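Local coordinates for protein B (Streptococcus agalactiae, PDB 5H6I), which is a secreted pore-forming toxin, the CAMP factor, which permeabilises membranes and belongs to the bacterial Fc-binding proteins, with IgG binding ascribed to it, at residues L158-K161 with V162-Y165; D172-T175 with I176-S180. All coordinates share one frame; numbering follows the deposited sequence.

How the contacts relate
Protein B is an all-helical chain in which five helices, ending with helix 145-163, pack as one bundle and three more, beginning with helix 179-196, form a smaller second one. Contact 1 lies where helix 145-163 runs out, and contact 2 where the chain turns into helix 179-196. They come in series along the chain, with their centres about 18 Å apart and their nearest atoms about 10 Å apart, so they do not touch. Contact 1 faces helices 93-115 and 121-139 of the first bundle; contact 2 packs on helix 227-245 of the second. The two thus mark the ends of the linker, and T175 and Y177, touching helix 121-139, bring the start of the second bundle against the first.

Contact 1. Residues L158-K161 with V162-Y165; sequences LEQK and VLTY
K161 and T164 meet through a single backbone oxygen. Of the hydrogen bonds here, two grip K161 O: T164 OG1 comes at 2.8 Å in the carbonyl plane, and T164 N approaches at 3.2 Å from above that plane. The threonine hydroxyl can do this because chi1 of 72° sets OG1 between its own backbone N and carbonyl carbon, turned back over the last turn. One regular helical bond comes before them, V162 N to L158 O at 3.1 Å, while L163 N to E159 O is long and weak.

Among the side-chain packing contacts, V162 is the buried residue. Its CG2 rests against the carbonyl oxygen E159 O at 3.2 Å, and CG1 brushes L158 CG at 4.5 Å; beyond the segment it packs on A123 and L116. L163 lies alongside Q160, both pointing the same way, and reaches F111 and H115 of helix 93-115.

Y165 supplies the aromatic contacts. V162 CA sits 3.6 Å above the plane of the Y165 ring, offset toward the rim. The extended chain of K161 crosses the tyrosine side chain, with CE 3.6 Å from Y165 OH; that hydroxyl is hydrogen-bonded to D126.

K119 NZ donates hydrogen bonds to the carbonyl oxygens of L163 and Y165. This is the C-terminal end of a helix in an all-helical bundle, where regular bonding gives way to a turn.

Contact 2. Residues D172-T175 with I176-S180; sequences DRAT and IYTKS
From D172 to T175 the backbone is extended; at I176 it swings into helical angles, and T175 O then accepts from N-H groups of the bend that leads into helix 179-196. K179 N meets it at 3.2 Å in the carbonyl plane, with an N-H...O angle of 151°, while T178 N adds a weak bond at 3.0 Å.

The side chains of T175 and T178 cross at about a right angle, and their hydroxyls share a hydrogen bond, OG1 to OG1, of 3.1 Å. T175 is turned for it by chi1 of 67°, which holds OG1 over the start of the turn. The arrangement belongs to the N-terminal entry of helix 179-196, where the linker from the first helical bundle joins the second.

T175 OG1 also lies at the edge of the Y177 ring, in its plane and 3.8 Å from CD2, while I176 CG2 sits over one face, toward the rim; Y177 OH is bonded to D63. A174 CB rests on T178 CB at 4.1 Å. The extended K179 chain passes T175 O on its way to the carbonyl oxygens of N222 and Q220, and a water oxygen 2.7 Å from A174 O, in position to donate, is weakly bonded to K179 NZ.

Contact 1. Residues L158-K161 with V162-Y165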
ATOM      1  N   LEU A 158      -1.545 -13.696 -11.218  1.00 60.23           N
ATOM      2  CA  LEU A 158      -2.516 -13.513 -10.146  1.00 52.39           C
ATOM      3  C   LEU A 158      -3.183 -12.147 -10.225  1.00 48.99           C
ATOM      4  O   LEU A 158      -4.350 -12.007  -9.841  1.00 51.36           O
ATOM      5  CB  LEU A 158      -1.833 -13.696  -8.791  1.00 50.72           C
ATOM      6  CG  LEU A 158      -2.709 -14.026  -7.584  1.00 52.80           C
ATOM      7  CD1 LEU A 158      -3.511 -15.293  -7.827  1.00 58.79           C
ATOM      8  CD2 LEU A 158      -1.845 -14.167  -6.345  1.00 52.11           C
ATOM      9  N   GLU A 159      -2.465 -11.135 -10.719  1.00 43.10           N
ATOM     10  CA  GLU A 159      -3.039  -9.798 -10.833  1.00 53.70           C
ATOM     11  C   GLU A 159      -4.208  -9.783 -11.811  1.00 62.62           C
ATOM     12  O   GLU A 159      -5.280  -9.247 -11.509  1.00 60.92           O
ATOM     13  CB  GLU A 159      -1.965  -8.802 -11.271  1.00 60.54           C
ATOM     14  CG  GLU A 159      -0.925  -8.484 -10.212  1.00 62.06           C
ATOM     15  CD  GLU A 159       0.324  -7.859 -10.802  1.00 60.16           C
ATOM     16  OE1 GLU A 159       0.500  -7.937 -12.036  1.00 83.86           O
ATOM     17  OE2 GLU A 159       1.129  -7.292 -10.037  1.00 56.99           O
ATOM     18  N   GLN A 160      -4.016 -10.370 -12.995  1.00 56.78           N
ATOM     19  CA  GLN A 160      -5.085 -10.385 -13.987  1.00 59.44           C
ATOM     20  C   GLN A 160      -6.223 -11.310 -13.576  1.00 54.48           C
ATOM     21  O   GLN A 160      -7.365 -11.114 -14.005  1.00 70.42           O
ATOM     22  CB  GLN A 160      -4.530 -10.800 -15.351  1.00 63.29           C
ATOM     23  CG  GLN A 160      -3.505  -9.833 -15.925  1.00 72.24           C
ATOM     24  CD  GLN A 160      -4.144  -8.634 -16.598  1.00 88.20           C
ATOM     25  OE1 GLN A 160      -5.066  -8.776 -17.402  1.00 81.30           O
ATOM     26  NE2 GLN A 160      -3.655  -7.442 -16.273  1.00 75.15           N
ATOM     27  N   LYS A 161      -5.935 -12.316 -12.746  1.00 49.77           N
ATOM     28  CA  LYS A 161      -6.973 -13.256 -12.339  1.00 50.01           C
ATOM     29  C   LYS A 161      -7.927 -12.627 -11.330  1.00 60.54           C
ATOM     30  O   LYS A 161      -9.146 -12.821 -11.417  1.00 59.36           O
ATOM     31  CB  LYS A 161      -6.337 -14.521 -11.764  1.00 43.45           C
ATOM     32  CG  LYS A 161      -7.331 -15.497 -11.157  1.00 56.62           C
ATOM     33  CD  LYS A 161      -6.619 -16.607 -10.399  1.00 63.79           C
ATOM     34  CE  LYS A 161      -7.606 -17.477  -9.638  1.00 72.29           C
ATOM     35  NZ  LYS A 161      -6.918 -18.403  -8.695  1.00 71.75           N
ATOM     36  N   VAL A 162      -7.398 -11.867 -10.366  1.00 58.20           N
ATOM     37  CA  VAL A 162      -8.256 -11.248  -9.363  1.00 61.62           C
ATOM     38  C   VAL A 162      -9.067 -10.097  -9.943  1.00 57.80           C
ATOM     39  O   VAL A 162     -10.024  -9.639  -9.308  1.00 55.57           O
ATOM     40  CB  VAL A 162      -7.432 -10.769  -8.152  1.00 55.37           C
ATOM     41  CG1 VAL A 162      -6.680 -11.934  -7.526  1.00 49.73           C
ATOM     42  CG2 VAL A 162      -6.475  -9.658  -8.559  1.00 47.56           C
ATOM     43  N   LEU A 163      -8.709  -9.612 -11.136  1.00 55.17           N
ATOM     44  CA  LEU A 163      -9.519  -8.589 -11.787  1.00 51.29           C
ATOM     45  C   LEU A 163     -10.894  -9.122 -12.162  1.00 57.69           C
ATOM     46  O   LEU A 163     -11.869  -8.363 -12.190  1.00 64.59           O
ATOM     47  CB  LEU A 163      -8.804  -8.060 -13.030  1.00 52.21           C
ATOM     48  CG  LEU A 163      -7.733  -6.990 -12.817  1.00 63.29           C
ATOM     49  CD1 LEU A 163      -7.077  -6.628 -14.140  1.00 65.45           C
ATOM     50  CD2 LEU A 163      -8.326  -5.757 -12.155  1.00 60.54           C
ATOM     51  N   THR A 164     -10.993 -10.418 -12.452  1.00 44.49           N
ATOM     52  CA  THR A 164     -12.262 -11.042 -12.803  1.00 57.33           C
ATOM     53  C   THR A 164     -13.097 -11.418 -11.585  1.00 57.26           C
ATOM     54  O   THR A 164     -14.170 -12.009 -11.750  1.00 61.28           O
ATOM     55  CB  THR A 164     -12.019 -12.286 -13.663  1.00 65.82           C
ATOM     56  OG1 THR A 164     -11.473 -13.333 -12.850  1.00 69.66           O
ATOM     57  CG2 THR A 164     -11.047 -11.970 -14.792  1.00 59.20           C
ATOM     58  N   TYR A 165     -12.635 -11.098 -10.378  1.00 55.11           N
ATOM     59  CA  TYR A 165     -13.407 -11.370  -9.179  1.00 54.25           C
ATOM     60  C   TYR A 165     -14.606 -10.425  -9.107  1.00 45.49           C
ATOM     61  O   TYR A 165     -14.582  -9.334  -9.683  1.00 48.18           O
ATOM     62  CB  TYR A 165     -12.531 -11.217  -7.935  1.00 58.62           C
ATOM     63  CG  TYR A 165     -11.597 -12.383  -7.667  1.00 57.72           C
ATOM     64  CD1 TYR A 165     -11.168 -13.213  -8.696  1.00 63.11           C
ATOM     65  CD2 TYR A 165     -11.145 -12.649  -6.382  1.00 57.10           C
ATOM     66  CE1 TYR A 165     -10.313 -14.272  -8.451  1.00 59.08           C
ATOM     67  CE2 TYR A 165     -10.288 -13.706  -6.129  1.00 58.24           C
ATOM     68  CZ  TYR A 165      -9.877 -14.514  -7.167  1.00 58.57           C
ATOM     69  OH  TYR A 165      -9.027 -15.568  -6.920  1.00 62.39           O
TER

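Contact 2. Residues D172-T175 with I176-S180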
ATOM      1  N   ASP A 172     -23.406  -4.827   0.330  1.00 52.39           N
ATOM      2  CA  ASP A 172     -22.423  -5.694   0.960  1.00 58.94           C
ATOM      3  C   ASP A 172     -21.698  -4.966   2.085  1.00 55.46           C
ATOM      4  O   ASP A 172     -21.594  -3.736   2.096  1.00 58.18           O
ATOM      5  CB  ASP A 172     -21.408  -6.193  -0.069  1.00 61.46           C
ATOM      6  CG  ASP A 172     -21.939  -7.337  -0.909  1.00 69.69           C
ATOM      7  OD1 ASP A 172     -22.842  -8.057  -0.434  1.00 71.23           O
ATOM      8  OD2 ASP A 172     -21.450  -7.517  -2.044  1.00 66.61           O
ATOM      9  N   ARG A 173     -21.197  -5.744   3.041  1.00 52.60           N
ATOM     10  CA  ARG A 173     -20.391  -5.182   4.114  1.00 44.38           C
ATOM     11  C   ARG A 173     -19.132  -4.543   3.543  1.00 55.21           C
ATOM     12  O   ARG A 173     -18.510  -5.072   2.619  1.00 54.81           O
ATOM     13  CB  ARG A 173     -20.023  -6.271   5.123  1.00 56.71           C
ATOM     14  CG  ARG A 173     -19.394  -5.754   6.405  1.00 57.58           C
ATOM     15  CD  ARG A 173     -19.074  -6.899   7.350  1.00 65.92           C
ATOM     16  NE  ARG A 173     -20.215  -7.793   7.525  1.00 65.06           N
ATOM     17  CZ  ARG A 173     -21.091  -7.698   8.520  1.00 72.18           C
ATOM     18  NH1 ARG A 173     -20.958  -6.748   9.435  1.00 73.46           N
ATOM     19  NH2 ARG A 173     -22.101  -8.554   8.601  1.00 62.78           N
ATOM     20  N   ALA A 174     -18.763  -3.390   4.094  1.00 51.03           N
ATOM     21  CA  ALA A 174     -17.611  -2.657   3.597  1.00 54.47           C
ATOM     22  C   ALA A 174     -16.316  -3.280   4.103  1.00 54.67           C
ATOM     23  O   ALA A 174     -16.205  -3.654   5.274  1.00 65.61           O
ATOM     24  CB  ALA A 174     -17.686  -1.190   4.021  1.00 52.07           C
ATOM     25  N   THR A 175     -15.342  -3.399   3.208  1.00 47.09           N
ATOM     26  CA  THR A 175     -14.017  -3.874   3.570  1.00 53.79           C
ATOM     27  C   THR A 175     -13.118  -2.695   3.934  1.00 57.14           C
ATOM     28  O   THR A 175     -13.463  -1.530   3.727  1.00 49.22           O
ATOM     29  CB  THR A 175     -13.400  -4.682   2.428  1.00 51.52           C
ATOM     30  OG1 THR A 175     -13.130  -3.816   1.318  1.00 49.14           O
ATOM     31  CG2 THR A 175     -14.346  -5.788   1.983  1.00 47.14           C
ATOM     32  N   ILE A 176     -11.945  -3.013   4.487  1.00 49.10           N
ATOM     33  CA  ILE A 176     -10.997  -1.967   4.855  1.00 48.43           C
ATOM     34  C   ILE A 176     -10.552  -1.188   3.625  1.00 46.98           C
ATOM     35  O   ILE A 176     -10.261   0.011   3.708  1.00 60.65           O
ATOM     36  CB  ILE A 176      -9.800  -2.574   5.618  1.00 55.01           C
ATOM     37  CG1 ILE A 176      -8.808  -1.483   6.028  1.00 62.49           C
ATOM     38  CG2 ILE A 176      -9.118  -3.654   4.786  1.00 49.49           C
ATOM     39  CD1 ILE A 176      -7.719  -1.964   6.959  1.00 59.51           C
ATOM     40  N   TYR A 177     -10.514  -1.844   2.462  1.00 51.47           N
ATOM     41  CA  TYR A 177     -10.173  -1.144   1.228  1.00 56.16           C
ATOM     42  C   TYR A 177     -11.279  -0.184   0.808  1.00 50.52           C
ATOM     43  O   TYR A 177     -10.995   0.859   0.207  1.00 54.95           O
ATOM     44  CB  TYR A 177      -9.882  -2.156   0.119  1.00 41.08           C
ATOM     45  CG  TYR A 177      -8.941  -3.256   0.556  1.00 44.56           C
ATOM     46  CD1 TYR A 177      -7.564  -3.084   0.487  1.00 47.49           C
ATOM     47  CD2 TYR A 177      -9.427  -4.458   1.051  1.00 43.05           C
ATOM     48  CE1 TYR A 177      -6.699  -4.082   0.892  1.00 39.98           C
ATOM     49  CE2 TYR A 177      -8.569  -5.461   1.461  1.00 48.85           C
ATOM     50  CZ  TYR A 177      -7.206  -5.267   1.380  1.00 49.35           C
ATOM     51  OH  TYR A 177      -6.348  -6.264   1.783  1.00 55.71           O
ATOM     52  N   THR A 178     -12.536  -0.514   1.115  1.00 48.15           N
ATOM     53  CA  THR A 178     -13.630   0.411   0.839  1.00 55.57           C
ATOM     54  C   THR A 178     -13.501   1.674   1.679  1.00 56.02           C
ATOM     55  O   THR A 178     -13.767   2.782   1.197  1.00 47.48           O
ATOM     56  CB  THR A 178     -14.975  -0.269   1.102  1.00 51.37           C
ATOM     57  OG1 THR A 178     -14.999  -1.551   0.464  1.00 60.15           O
ATOM     58  CG2 THR A 178     -16.118   0.581   0.568  1.00 52.20           C
ATOM     59  N   LYS A 179     -13.084   1.529   2.935  1.00 59.29           N
ATOM     60  CA  LYS A 179     -12.931   2.661   3.839  1.00 62.15           C
ATOM     61  C   LYS A 179     -11.650   3.448   3.596  1.00 61.32           C
ATOM     62  O   LYS A 179     -11.413   4.439   4.295  1.00 65.76           O
ATOM     63  CB  LYS A 179     -12.974   2.177   5.290  1.00 53.02           C
ATOM     64  CG  LYS A 179     -14.304   1.560   5.685  1.00 61.89           C
ATOM     65  CD  LYS A 179     -14.221   0.897   7.047  1.00 67.69           C
ATOM     66  CE  LYS A 179     -15.587   0.425   7.510  1.00 55.77           C
ATOM     67  NZ  LYS A 179     -15.523  -0.230   8.844  1.00 54.59           N
ATOM     68  N   SER A 180     -10.823   3.035   2.633  1.00 58.68           N
ATOM     69  CA  SER A 180      -9.620   3.799   2.318  1.00 58.96           C
ATOM     70  C   SER A 180      -9.973   5.172   1.764  1.00 56.26           C
ATOM     71  O   SER A 180      -9.271   6.156   2.029  1.00 59.95           O
ATOM     72  CB  SER A 180      -8.751   3.024   1.327  1.00 58.38           C
ATOM     73  OG  SER A 180      -7.554   3.727   1.042  1.00 71.65           O
TER
HETATM   74  O   HOH W   1     -17.533  -2.314   7.179  1.00 52.94           O